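Side-chain contacts in hypothetical protein SPy0176 (Streptococcus pyogenes serotype M1, PDB 2OQT), which probably acts as the cytoplasmic IIA component of an ascorbate-specific phosphotransferase system, passing on a phosphoryl group in the phosphorylation coupled to uptake: residues I9-I14 against S37-S42; D21-A26 against A47-T52; R28-P33 against S99-L104; V134-P139 against L143-E148. One frame throughout, in Å; residues are numbered along the deposited sequence. Where two conformers were deposited one is given.

Contact 1 of 4, residues I9-I14 against S37-S42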
loop_
_atom_site.group_PDB
_atom_site.type_symbol
_atom_site.label_atom_id
_atom_site.label_comp_id
_atom_site.label_asym_id
_atom_site.label_seq_id
_atom_site.Cartn_x
_atom_site.Cartn_y
_atom_site.Cartn_z
ATOM N N ILE A 9 -8.776 8.458 -3.629
ATOM C CA ILE A 9 -9.989 8.803 -4.353
ATOM C C ILE A 9 -9.651 9.082 -5.803
ATOM O O ILE A 9 -10.363 8.624 -6.705
ATOM C CB ILE A 9 -10.701 10.048 -3.771
ATOM C CG1 ILE A 9 -11.323 9.760 -2.404
ATOM C CG2 ILE A 9 -11.789 10.503 -4.731
ATOM C CD1 ILE A 9 -11.635 11.036 -1.591
ATOM N N ASP A 10 -8.580 9.839 -6.026
ATOM C CA ASP A 10 -8.199 10.236 -7.370
ATOM C C ASP A 10 -7.844 9.070 -8.269
ATOM O O ASP A 10 -7.814 9.177 -9.513
ATOM C CB ASP A 10 -7.052 11.216 -7.304
ATOM C CG ASP A 10 -7.477 12.532 -6.700
ATOM O OD1 ASP A 10 -8.722 12.806 -6.677
ATOM O OD2 ASP A 10 -6.577 13.290 -6.249
ATOM N N ASN A 11 -7.586 7.947 -7.622
ATOM C CA ASN A 11 -7.071 6.779 -8.274
ATOM C C ASN A 11 -8.055 5.670 -8.137
ATOM O O ASN A 11 -7.919 4.643 -8.824
ATOM C CB ASN A 11 -5.736 6.420 -7.636
ATOM C CG ASN A 11 -4.633 7.269 -8.165
ATOM O OD1 ASN A 11 -4.166 7.027 -9.282
ATOM N ND2 ASN A 11 -4.252 8.314 -7.427
ATOM N N ASN A 12 -9.031 5.885 -7.232
ATOM C CA ASN A 12 -10.042 4.897 -6.895
ATOM C C ASN A 12 -9.368 3.623 -6.535
ATOM O O ASN A 12 -9.627 2.595 -7.146
ATOM C CB ASN A 12 -10.978 4.658 -8.078
ATOM C CG ASN A 12 -12.189 5.551 -8.039
ATOM O OD1 ASN A 12 -13.181 5.273 -8.697
ATOM N ND2 ASN A 12 -12.123 6.620 -7.254
ATOM N N SER A 13 -8.513 3.711 -5.516
ATOM C CA SER A 13 -7.379 2.797 -5.297
ATOM C C SER A 13 -7.604 1.706 -4.287
ATOM O O SER A 13 -6.713 0.893 -4.040
ATOM C CB SER A 13 -6.244 3.610 -4.731
ATOM O OG SER A 13 -5.353 3.943 -5.735
ATOM N N ILE A 14 -8.769 1.724 -3.655
ATOM C CA ILE A 14 -9.045 0.804 -2.587
ATOM C C ILE A 14 -9.616 -0.493 -3.168
ATOM O O ILE A 14 -10.483 -0.459 -4.054
ATOM C CB ILE A 14 -9.942 1.467 -1.524
ATOM C CG1 ILE A 14 -9.463 2.923 -1.279
ATOM C CG2 ILE A 14 -9.992 0.602 -0.223
ATOM C CD1 ILE A 14 -9.591 3.466 0.130
ATOM N N SER A 37 -5.560 2.748 -12.777
ATOM C CA SER A 37 -5.833 4.173 -12.819
ATOM C C SER A 37 -4.807 4.892 -13.703
ATOM O O SER A 37 -4.749 6.129 -13.755
ATOM C CB SER A 37 -5.856 4.730 -11.408
ATOM O OG SER A 37 -4.587 4.620 -10.744
ATOM N N LYS A 38 -4.038 4.091 -14.425
ATOM C CA LYS A 38 -2.847 4.538 -15.171
ATOM C C LYS A 38 -1.805 5.414 -14.415
ATOM O O LYS A 38 -1.078 6.171 -15.057
ATOM C CB LYS A 38 -3.179 5.169 -16.556
ATOM C CG LYS A 38 -4.555 4.881 -17.241
ATOM C CD LYS A 38 -4.804 3.422 -17.666
ATOM C CE LYS A 38 -4.403 3.102 -19.151
ATOM N NZ LYS A 38 -4.534 4.214 -20.160
ATOM N N ALA A 39 -1.683 5.278 -13.085
ATOM C CA ALA A 39 -0.629 6.016 -12.343
ATOM C C ALA A 39 0.746 5.374 -12.561
ATOM O O ALA A 39 1.746 6.084 -12.617
ATOM C CB ALA A 39 -0.951 6.100 -10.850
ATOM N N VAL A 40 0.766 4.027 -12.649
ATOM C CA VAL A 40 1.960 3.238 -12.935
ATOM C C VAL A 40 1.722 2.177 -14.018
ATOM O O VAL A 40 0.596 1.881 -14.403
ATOM C CB VAL A 40 2.559 2.532 -11.675
ATOM C CG1 VAL A 40 2.669 3.493 -10.505
ATOM C CG2 VAL A 40 1.749 1.249 -11.266
ATOM N N THR A 41 2.826 1.569 -14.421
ATOM C CA THR A 41 2.938 0.604 -15.475
ATOM C C THR A 41 3.295 -0.724 -14.768
ATOM O O THR A 41 3.678 -0.742 -13.583
ATOM C CB THR A 41 4.041 1.157 -16.451
ATOM O OG1 THR A 41 3.447 2.120 -17.359
ATOM C CG2 THR A 41 4.752 0.109 -17.244
ATOM N N SER A 42 3.137 -1.845 -15.469
ATOM C CA SER A 42 3.581 -3.117 -14.939
ATOM C C SER A 42 5.063 -3.055 -14.548
ATOM O O SER A 42 5.488 -3.675 -13.590
ATOM C CB SER A 42 3.359 -4.236 -15.967
ATOM O OG SER A 42 4.170 -3.999 -17.118
#
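N11 extends its amide alongside the side chain of S37, overlapping both the hydroxyl and the CB of the serine. The central link is a hydrogen bond from S37 OG to N11 OD1, 2.8 Å long. It arrives in the plane of the amide with a C=O...donor angle of 125°, so the hydroxyl uses a lone pair of the oxygen. Two torsions set this up: N11 holds CG beside its backbone N (chi1 -80°), and S37 tucks OG between its own N and carbonyl carbon (chi1 64°), which turns the hydroxyl to the asparagine. The methyl of A39 approaches the same oxygen, CB to N11 OD1 3.7 Å, and S37 CB lies 3.3 Å from the backbone N11 O. The amide is gripped at both ends: ND2 is bonded to A7 O, one turn back in helix 4-10, and OD1 also accepts from R78 NH2. R78 NH2 is bonded to S37 O as well, so one guanidinium nitrogen ties the asparagine oxygen to the serine backbone. These bonds fix the rotation of the amide and give both of its buried polar atoms partners. S37 OG has a further, weak partner in P33 O, from the end of helix 23-36. Beyond N11 the chain leaves the helix at N12 (positive phi), and S13 N returns to L8 O while N12 N bonds weakly to I9 O. This is the Schellman motif that ends helix 4-10, with N11 as the last side chain before the turn and its amide fastening the helix terminus to the loop joining helices 23-36 and 42-55.

Contact 2 of 4, residues D21-A26 against A47-T52; sequences DTWQEA and AIIAST
W23 leaves the first turn of helix 23-36 with CG between its backbone N and carbonyl carbon (chi1 64°), which swings the indole out toward helix 42-55. From CB through the five-membered ring it makes no contact with residues 47-52; the touching is done by the far rim of the six-membered ring. There CZ3 meets two methyl groups, I49 CD1 at 4.0 Å and T52 CG2 at 3.9 Å. The next atom, CH2, packs mainly on T52, 3.7 Å from CG2. Both methyls approach the ring obliquely. One face of the indole is partly overlain from within its own helix: Q24 bends at chi2 (103°) and brings CD 3.3 Å above the plane, offset toward the rim. Q24 CG, lower on that side chain, touches I49 CD1 at 4.1 Å, so the isoleucine tip is flanked by ring and glutamine chain together. T52 turns CG2 to the tryptophan while its hydroxyl is used elsewhere: OG1 gives a 2.7 Å hydrogen bond to I48 O, coming from above the carbonyl plane and on the face opposite T52 N, and it is also bonded to Y59 OH. The start of the helix is secured by T22, whose OG1 caps E25 N at 3.0 Å. The contact joins the N-terminal turn of helix 23-36 to the middle of helix 42-55. Farther along the same interface I49 and I48 rest on V27, and I48 also on V31, while the W23 ring meets F92, just past strand 89-91, with the planes at about 30°.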
loop_
_atom_site.group_PDB
_atom_site.type_symbol
_atom_site.label_atom_id
_atom_site.label_comp_id
_atom_site.label_asym_id
_atom_site.label_seq_id
_atom_site.Cartn_x
_atom_site.Cartn_y
_atom_site.Cartn_z
ATOM N N ASP A 21 -1.744 -16.126 -2.399
ATOM C CA ASP A 21 -1.096 -17.321 -1.806
ATOM C C ASP A 21 0.369 -17.082 -1.509
ATOM O O ASP A 21 0.960 -17.712 -0.607
ATOM C CB ASP A 21 -1.183 -18.525 -2.756
ATOM C CG ASP A 21 -2.565 -19.166 -2.782
ATOM O OD1 ASP A 21 -2.917 -19.728 -3.851
ATOM O OD2 ASP A 21 -3.289 -19.105 -1.746
ATOM N N THR A 22 0.967 -16.197 -2.302
ATOM C CA THR A 22 2.359 -15.844 -2.133
ATOM C C THR A 22 2.414 -14.337 -1.877
ATOM O O THR A 22 1.416 -13.632 -2.075
ATOM C CB THR A 22 3.201 -16.306 -3.364
ATOM O OG1 THR A 22 2.833 -15.570 -4.532
ATOM C CG2 THR A 22 2.964 -17.793 -3.645
ATOM N N TRP A 23 3.555 -13.840 -1.405
ATOM C CA TRP A 23 3.720 -12.407 -1.233
ATOM C C TRP A 23 3.922 -11.713 -2.610
ATOM O O TRP A 23 3.571 -10.532 -2.798
ATOM C CB TRP A 23 4.851 -12.125 -0.258
ATOM C CG TRP A 23 6.136 -12.594 -0.773
ATOM C CD1 TRP A 23 6.780 -13.759 -0.461
ATOM C CD2 TRP A 23 6.967 -11.899 -1.698
ATOM N NE1 TRP A 23 7.974 -13.823 -1.125
ATOM C CE2 TRP A 23 8.112 -12.702 -1.906
ATOM C CE3 TRP A 23 6.864 -10.649 -2.365
ATOM C CZ2 TRP A 23 9.162 -12.317 -2.760
ATOM C CZ3 TRP A 23 7.906 -10.263 -3.227
ATOM C CH2 TRP A 23 9.041 -11.115 -3.419
ATOM N N GLN A 24 4.466 -12.467 -3.560
ATOM C CA GLN A 24 4.421 -12.038 -4.963
ATOM C C GLN A 24 2.980 -11.804 -5.511
ATOM O O GLN A 24 2.754 -10.794 -6.145
ATOM C CB GLN A 24 5.204 -13.002 -5.843
ATOM C CG GLN A 24 6.700 -13.041 -5.554
ATOM C CD GLN A 24 7.142 -14.269 -4.754
ATOM O OE1 GLN A 24 8.285 -14.721 -4.901
ATOM N NE2 GLN A 24 6.258 -14.811 -3.922
ATOM N N GLU A 25 2.031 -12.728 -5.251
ATOM C CA GLU A 25 0.587 -12.565 -5.605
ATOM C C GLU A 25 0.026 -11.290 -5.004
ATOM O O GLU A 25 -0.700 -10.545 -5.651
ATOM C CB GLU A 25 -0.272 -13.739 -5.075
ATOM C CG GLU A 25 -0.840 -14.753 -6.097
ATOM C CD GLU A 25 -0.026 -16.093 -6.225
ATOM O OE1 GLU A 25 -0.520 -17.157 -5.749
ATOM O OE2 GLU A 25 1.092 -16.089 -6.819
ATOM N N ALA A 26 0.397 -11.033 -3.755
ATOM C CA ALA A 26 -0.179 -9.923 -2.974
ATOM C C ALA A 26 0.340 -8.569 -3.442
ATOM O O ALA A 26 -0.371 -7.560 -3.470
ATOM C CB ALA A 26 0.117 -10.113 -1.529
ATOM N N ALA A 47 9.640 -3.826 -10.761
ATOM C CA ALA A 47 10.642 -3.158 -9.986
ATOM C C ALA A 47 10.424 -3.454 -8.480
ATOM O O ALA A 47 11.350 -3.510 -7.697
ATOM C CB ALA A 47 10.665 -1.668 -10.324
ATOM N N ILE A 48 9.213 -3.751 -8.058
ATOM C CA ILE A 48 9.056 -4.058 -6.636
ATOM C C ILE A 48 9.635 -5.452 -6.320
ATOM O O ILE A 48 10.320 -5.652 -5.307
ATOM C CB ILE A 48 7.610 -3.799 -6.182
ATOM C CG1 ILE A 48 7.351 -2.267 -6.283
ATOM C CG2 ILE A 48 7.369 -4.327 -4.780
ATOM C CD1 ILE A 48 5.962 -1.736 -5.892
ATOM N N ILE A 49 9.370 -6.401 -7.225
ATOM C CA ILE A 49 9.778 -7.781 -7.063
ATOM C C ILE A 49 11.295 -7.837 -7.044
ATOM O O ILE A 49 11.870 -8.532 -6.213
ATOM C CB ILE A 49 9.255 -8.681 -8.197
ATOM C CG1 ILE A 49 7.701 -8.660 -8.237
ATOM C CG2 ILE A 49 9.815 -10.131 -8.018
ATOM C CD1 ILE A 49 6.989 -9.243 -6.988
ATOM N N ALA A 50 11.909 -7.110 -7.967
ATOM C CA ALA A 50 13.332 -7.015 -8.103
ATOM C C ALA A 50 13.958 -6.374 -6.849
ATOM O O ALA A 50 14.965 -6.836 -6.351
ATOM C CB ALA A 50 13.676 -6.195 -9.389
ATOM N N SER A 51 13.397 -5.301 -6.327
ATOM C CA SER A 51 14.043 -4.688 -5.158
ATOM C C SER A 51 13.834 -5.571 -3.940
ATOM O O SER A 51 14.648 -5.552 -3.001
ATOM C CB SER A 51 13.461 -3.296 -4.859
ATOM O OG SER A 51 13.698 -2.457 -5.943
ATOM N N THR A 52 12.731 -6.310 -3.928
ATOM C CA THR A 52 12.545 -7.209 -2.820
ATOM C C THR A 52 13.615 -8.322 -2.896
ATOM O O THR A 52 14.212 -8.686 -1.883
ATOM C CB THR A 52 11.118 -7.806 -2.752
ATOM O OG1 THR A 52 10.114 -6.775 -2.853
ATOM C CG2 THR A 52 10.945 -8.586 -1.432
#

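Contact 3 of 4, residues R28-P33 against S99-L104; sequences RLAVQP and SVLLTL
T103 OG1 donates a weak hydrogen bond to A30 O, 3.0 Å away, joining the strand 97-105 side to the middle of helix 23-36. The threonine reaches it because OG1 stands beside its own backbone N (chi1 -49°), which also carries CG2 toward the helix, where it comes within 4.3 Å of V31 CG2. A30 is the centre of the interface. Its methyl points toward the strand and meets two residues from directions roughly at right angles, L101 CB at 3.7 Å and T103 OG1 at 3.4 Å. L101 CD2 also flanks the methyl. L102, between them, points away from the helix, and its side chain packs on F81 and L83 of strand 80-86 and on I120 and L123 of helix 111-124, so the strand is covered by helices on both faces. On the helix side V31 continues the apolar surface to V40 and I48. A30 CB and L101 CB meet directly, with the two CA atoms 6.2 Å apart. The chemistry is therefore close apolar packing of helix on strand, with one weak polar link giving the buried hydroxyl of T103 a backbone partner.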
loop_
_atom_site.group_PDB
_atom_site.type_symbol
_atom_site.label_atom_id
_atom_site.label_comp_id
_atom_site.label_asym_id
_atom_site.label_seq_id
_atom_site.Cartn_x
_atom_site.Cartn_y
_atom_site.Cartn_z
ATOM N N ARG A 28 1.436 -8.059 -6.605
ATOM C CA ARG A 28 0.755 -7.866 -7.876
ATOM C C ARG A 28 -0.609 -7.216 -7.649
ATOM O O ARG A 28 -0.950 -6.219 -8.284
ATOM C CB ARG A 28 0.603 -9.210 -8.585
ATOM C CG ARG A 28 -0.168 -9.186 -9.890
ATOM C CD ARG A 28 -0.104 -10.562 -10.547
ATOM N NE ARG A 28 1.073 -10.699 -11.413
ATOM C CZ ARG A 28 1.779 -11.822 -11.559
ATOM N NH1 ARG A 28 1.436 -12.921 -10.876
ATOM N NH2 ARG A 28 2.836 -11.838 -12.367
ATOM N N LEU A 29 -1.384 -7.786 -6.725
ATOM C CA LEU A 29 -2.746 -7.310 -6.455
ATOM C C LEU A 29 -2.708 -5.911 -5.879
ATOM O O LEU A 29 -3.659 -5.151 -6.029
ATOM C CB LEU A 29 -3.491 -8.268 -5.492
ATOM C CG LEU A 29 -3.913 -9.694 -5.954
ATOM C CD1 LEU A 29 -4.336 -10.498 -4.733
ATOM C CD2 LEU A 29 -5.040 -9.698 -7.063
ATOM N N ALA A 30 -1.610 -5.561 -5.213
ATOM C CA ALA A 30 -1.554 -4.306 -4.508
ATOM C C ALA A 30 -1.192 -3.179 -5.470
ATOM O O ALA A 30 -1.546 -2.015 -5.250
ATOM C CB ALA A 30 -0.582 -4.392 -3.356
ATOM N N VAL A 31 -0.480 -3.519 -6.534
ATOM C CA VAL A 31 -0.047 -2.539 -7.531
ATOM C C VAL A 31 -1.110 -2.395 -8.634
ATOM O O VAL A 31 -1.219 -1.365 -9.278
ATOM C CB VAL A 31 1.319 -2.948 -8.176
ATOM C CG1 VAL A 31 1.787 -1.892 -9.173
ATOM C CG2 VAL A 31 2.414 -3.154 -7.120
ATOM N N GLN A 32 -1.884 -3.452 -8.862
ATOM C CA GLN A 32 -2.897 -3.458 -9.910
ATOM C C GLN A 32 -3.751 -2.196 -9.906
ATOM O O GLN A 32 -3.795 -1.481 -10.899
ATOM C CB GLN A 32 -3.750 -4.726 -9.813
ATOM C CG GLN A 32 -4.725 -4.902 -10.949
ATOM C CD GLN A 32 -4.092 -4.592 -12.274
ATOM O OE1 GLN A 32 -3.156 -5.278 -12.705
ATOM N NE2 GLN A 32 -4.579 -3.525 -12.932
ATOM N N PRO A 33 -4.383 -1.860 -8.781
ATOM C CA PRO A 33 -5.279 -0.679 -8.816
ATOM C C PRO A 33 -4.619 0.616 -9.319
ATOM O O PRO A 33 -5.322 1.627 -9.526
ATOM C CB PRO A 33 -5.689 -0.503 -7.352
ATOM C CG PRO A 33 -5.542 -1.821 -6.756
ATOM C CD PRO A 33 -4.335 -2.456 -7.437
ATOM N N SER A 99 -1.514 -8.438 6.031
ATOM C CA SER A 99 -2.908 -8.515 5.648
ATOM C C SER A 99 -3.318 -7.268 4.939
ATOM O O SER A 99 -4.320 -7.270 4.209
ATOM C CB SER A 99 -3.824 -8.796 6.862
ATOM O OG SER A 99 -3.703 -10.166 7.259
ATOM N N VAL A 100 -2.541 -6.204 5.139
ATOM C CA VAL A 100 -2.823 -4.945 4.464
ATOM C C VAL A 100 -1.620 -4.347 3.730
ATOM O O VAL A 100 -0.597 -4.029 4.320
ATOM C CB VAL A 100 -3.444 -3.925 5.448
ATOM C CG1 VAL A 100 -3.830 -2.615 4.725
ATOM C CG2 VAL A 100 -4.665 -4.559 6.162
ATOM N N LEU A 101 -1.781 -4.168 2.428
ATOM C CA LEU A 101 -0.762 -3.530 1.570
ATOM C C LEU A 101 -1.190 -2.145 1.094
ATOM O O LEU A 101 -2.193 -1.985 0.348
ATOM C CB LEU A 101 -0.440 -4.424 0.376
ATOM C CG LEU A 101 0.133 -5.796 0.804
ATOM C CD1 LEU A 101 -0.978 -6.838 1.031
ATOM C CD2 LEU A 101 1.190 -6.294 -0.186
ATOM N N LEU A 102 -0.427 -1.157 1.570
ATOM C CA LEU A 102 -0.469 0.210 1.076
ATOM C C LEU A 102 0.698 0.552 0.135
ATOM O O LEU A 102 1.709 1.115 0.537
ATOM C CB LEU A 102 -0.479 1.190 2.244
ATOM C CG LEU A 102 -1.449 2.344 2.026
ATOM C CD1 LEU A 102 -2.008 2.801 3.359
ATOM C CD2 LEU A 102 -0.795 3.472 1.290
ATOM N N THR A 103 0.536 0.197 -1.125
ATOM C CA THR A 103 1.372 0.672 -2.211
ATOM C C THR A 103 1.541 2.166 -2.335
ATOM O O THR A 103 0.587 2.941 -2.283
ATOM C CB THR A 103 0.796 0.153 -3.486
ATOM O OG1 THR A 103 0.584 -1.228 -3.244
ATOM C CG2 THR A 103 1.758 0.345 -4.661
ATOM N N LEU A 104 2.776 2.533 -2.589
ATOM C CA LEU A 104 3.163 3.910 -2.695
ATOM C C LEU A 104 3.910 4.097 -3.990
ATOM O O LEU A 104 4.826 3.347 -4.252
ATOM C CB LEU A 104 4.121 4.183 -1.546
ATOM C CG LEU A 104 4.865 5.492 -1.414
ATOM C CD1 LEU A 104 5.832 5.269 -0.273
ATOM C CD2 LEU A 104 5.635 5.798 -2.599
#

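Contact 4 of 4, residues V134-P139 against L143-E148; sequences VACQSP and LEMVEE
P139 and L143 stand one turn apart at the beginning of helix 139-149 and account for most of the buried surface. Their main link is a backbone bond of the helix's opening turn, L143 N to P139 O, short at 2.7 Å. The leucine side chain then folds back over the same turn. CG stands beside its backbone N (chi1 -84°), and CD2 lies 4.1 Å from P139 CB, a methyl against the CB of the proline ring. CD2 also comes to 3.0 Å from P139 O, a very tight approach that accompanies an unusual chi2 of -34° and makes the exact placing of this methyl doubtful. The two side chains share a neighbour, I14 of strand 14-18, and L143 reaches on to L8 and K5 of helix 4-10. A second touch comes from C136, in the loop after helix 129-134. Its SG meets the selenium of M145, a selenomethionine here, at 4.0 Å. The M145 chain runs extended as far as SE and bends at chi3 (54°), turning its methyl aside while SE faces the cysteine; R132 and L133 pack on it too. C136 itself rests on L16, E141 and V142. S138 occupies the N-cap position, and P139, as the first residue of the helix, needs no amide hydrogen where no preceding turn could receive it. Sulfur, selenium and hydrocarbon meet without a polar side-chain bond, which implies that van der Waals packing and the helix's own backbone bonding hold this corner.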
loop_
_atom_site.group_PDB
_atom_site.type_symbol
_atom_site.label_atom_id
_atom_site.label_comp_id
_atom_site.label_asym_id
_atom_site.label_seq_id
_atom_site.Cartn_x
_atom_site.Cartn_y
_atom_site.Cartn_z
ATOM N N VAL A 134 -9.381 -4.747 7.812
ATOM C CA VAL A 134 -9.772 -6.050 7.212
ATOM C C VAL A 134 -11.294 -6.252 7.198
ATOM O O VAL A 134 -11.839 -6.797 6.243
ATOM C CB VAL A 134 -8.970 -7.261 7.830
ATOM C CG1 VAL A 134 -9.687 -8.595 7.643
ATOM C CG2 VAL A 134 -7.598 -7.354 7.206
ATOM N N ALA A 135 -11.963 -5.754 8.237
ATOM C CA ALA A 135 -13.425 -5.828 8.400
ATOM C C ALA A 135 -14.211 -4.687 7.716
ATOM O O ALA A 135 -15.458 -4.635 7.791
ATOM C CB ALA A 135 -13.762 -5.873 9.878
ATOM N N CYS A 136 -13.486 -3.762 7.085
ATOM C CA CYS A 136 -14.084 -2.722 6.249
ATOM C C CYS A 136 -14.887 -3.323 5.095
ATOM O O CYS A 136 -14.430 -4.216 4.389
ATOM C CB CYS A 136 -13.013 -1.779 5.710
ATOM S SG CYS A 136 -12.745 -0.306 6.714
ATOM N N GLN A 137 -16.084 -2.791 4.907
ATOM C CA GLN A 137 -17.075 -3.379 4.017
ATOM C C GLN A 137 -17.262 -2.565 2.724
ATOM O O GLN A 137 -18.076 -2.937 1.882
ATOM C CB GLN A 137 -18.405 -3.518 4.792
ATOM C CG GLN A 137 -19.043 -4.895 4.727
ATOM C CD GLN A 137 -18.066 -6.042 5.027
ATOM O OE1 GLN A 137 -17.308 -6.005 6.008
ATOM N NE2 GLN A 137 -18.097 -7.079 4.183
ATOM N N SER A 138 -16.501 -1.466 2.590
ATOM C CA SER A 138 -16.545 -0.544 1.434
ATOM C C SER A 138 -15.476 0.586 1.503
ATOM O O SER A 138 -15.162 1.085 2.591
ATOM C CB SER A 138 -17.943 0.075 1.295
ATOM O OG SER A 138 -18.082 1.239 2.093
ATOM N N PRO A 139 -14.953 1.033 0.335
ATOM C CA PRO A 139 -13.930 2.080 0.337
ATOM C C PRO A 139 -14.326 3.286 1.174
ATOM O O PRO A 139 -13.451 3.913 1.782
ATOM C CB PRO A 139 -13.823 2.473 -1.127
ATOM C CG PRO A 139 -14.318 1.331 -1.862
ATOM C CD PRO A 139 -15.292 0.604 -1.031
ATOM N N LEU A 143 -11.841 5.138 3.644
ATOM C CA LEU A 143 -11.606 6.577 3.588
ATOM C C LEU A 143 -11.979 7.273 4.911
ATOM O O LEU A 143 -11.381 8.278 5.289
ATOM C CB LEU A 143 -12.352 7.212 2.404
ATOM C CG LEU A 143 -11.827 7.265 0.944
ATOM C CD1 LEU A 143 -10.288 7.412 0.789
ATOM C CD2 LEU A 143 -12.317 6.111 0.110
ATOM N N GLU A 144 -12.965 6.735 5.623
ATOM C CA GLU A 144 -13.365 7.337 6.891
ATOM C C GLU A 144 -12.321 7.093 7.968
ATOM O O GLU A 144 -12.048 7.976 8.790
ATOM C CB GLU A 144 -14.774 6.915 7.304
ATOM C CG GLU A 144 -15.849 7.917 6.812
ATOM C CD GLU A 144 -17.157 7.241 6.391
ATOM O OE1 GLU A 144 -17.270 6.007 6.578
ATOM O OE2 GLU A 144 -18.073 7.935 5.875
HETATM N N MSE A 145 -11.718 5.908 7.930
HETATM C CA MSE A 145 -10.558 5.628 8.761
HETATM C C MSE A 145 -9.410 6.559 8.444
HETATM O O MSE A 145 -8.763 7.035 9.369
HETATM C CB MSE A 145 -10.110 4.192 8.613
HETATM C CG MSE A 145 -11.128 3.223 9.095
HETATM SE SE MSE A 145 -10.345 1.484 9.343
HETATM C CE MSE A 145 -8.854 1.984 10.537
ATOM N N VAL A 146 -9.175 6.840 7.155
ATOM C CA VAL A 146 -8.085 7.733 6.739
ATOM C C VAL A 146 -8.283 9.191 7.177
ATOM O O VAL A 146 -7.302 9.873 7.480
ATOM C CB VAL A 146 -7.770 7.648 5.196
ATOM C CG1 VAL A 146 -6.498 8.430 4.833
ATOM C CG2 VAL A 146 -7.617 6.202 4.750
ATOM N N GLU A 147 -9.527 9.679 7.210
ATOM C CA GLU A 147 -9.785 11.031 7.750
ATOM C C GLU A 147 -9.469 11.068 9.253
ATOM O O GLU A 147 -8.831 11.997 9.765
ATOM C CB GLU A 147 -11.220 11.512 7.479
ATOM C CG GLU A 147 -11.413 13.019 7.625
ATOM C CD GLU A 147 -11.024 13.799 6.365
ATOM O OE1 GLU A 147 -9.827 13.809 5.974
ATOM O OE2 GLU A 147 -11.920 14.420 5.753
ATOM N N GLU A 148 -9.897 10.021 9.939
ATOM C CA GLU A 148 -9.625 9.844 11.337
ATOM C C GLU A 148 -8.118 9.910 11.675
ATOM O O GLU A 148 -7.752 10.259 12.799
ATOM C CB GLU A 148 -10.253 8.522 11.740
ATOM C CG GLU A 148 -10.333 8.258 13.221
ATOM C CD GLU A 148 -11.050 6.963 13.544
ATOM O OE1 GLU A 148 -10.967 6.542 14.722
ATOM O OE2 GLU A 148 -11.689 6.366 12.635
#

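Contact 3 lies deepest, its centre about 5 Å from the chain's, and all its touching residues are buried; contacts 2 and 4 are partly exposed and on opposite sides of the chain's centre. Helix 23-36 serves both contact 2 and contact 3, which meet where I48 CD1 packs on V31 CG2. Contact 1 is buried although peripheral and the most polar, built on an amide and a hydroxyl where a helix end meets a loop. It touches contact 3 through V40 and contact 4 through I14. Contact 2 rests on an indole and apolar parts of its neighbours, contact 4 on apolar side chains plus a backbone bond, contact 3 on an alanine with one weak polar bond.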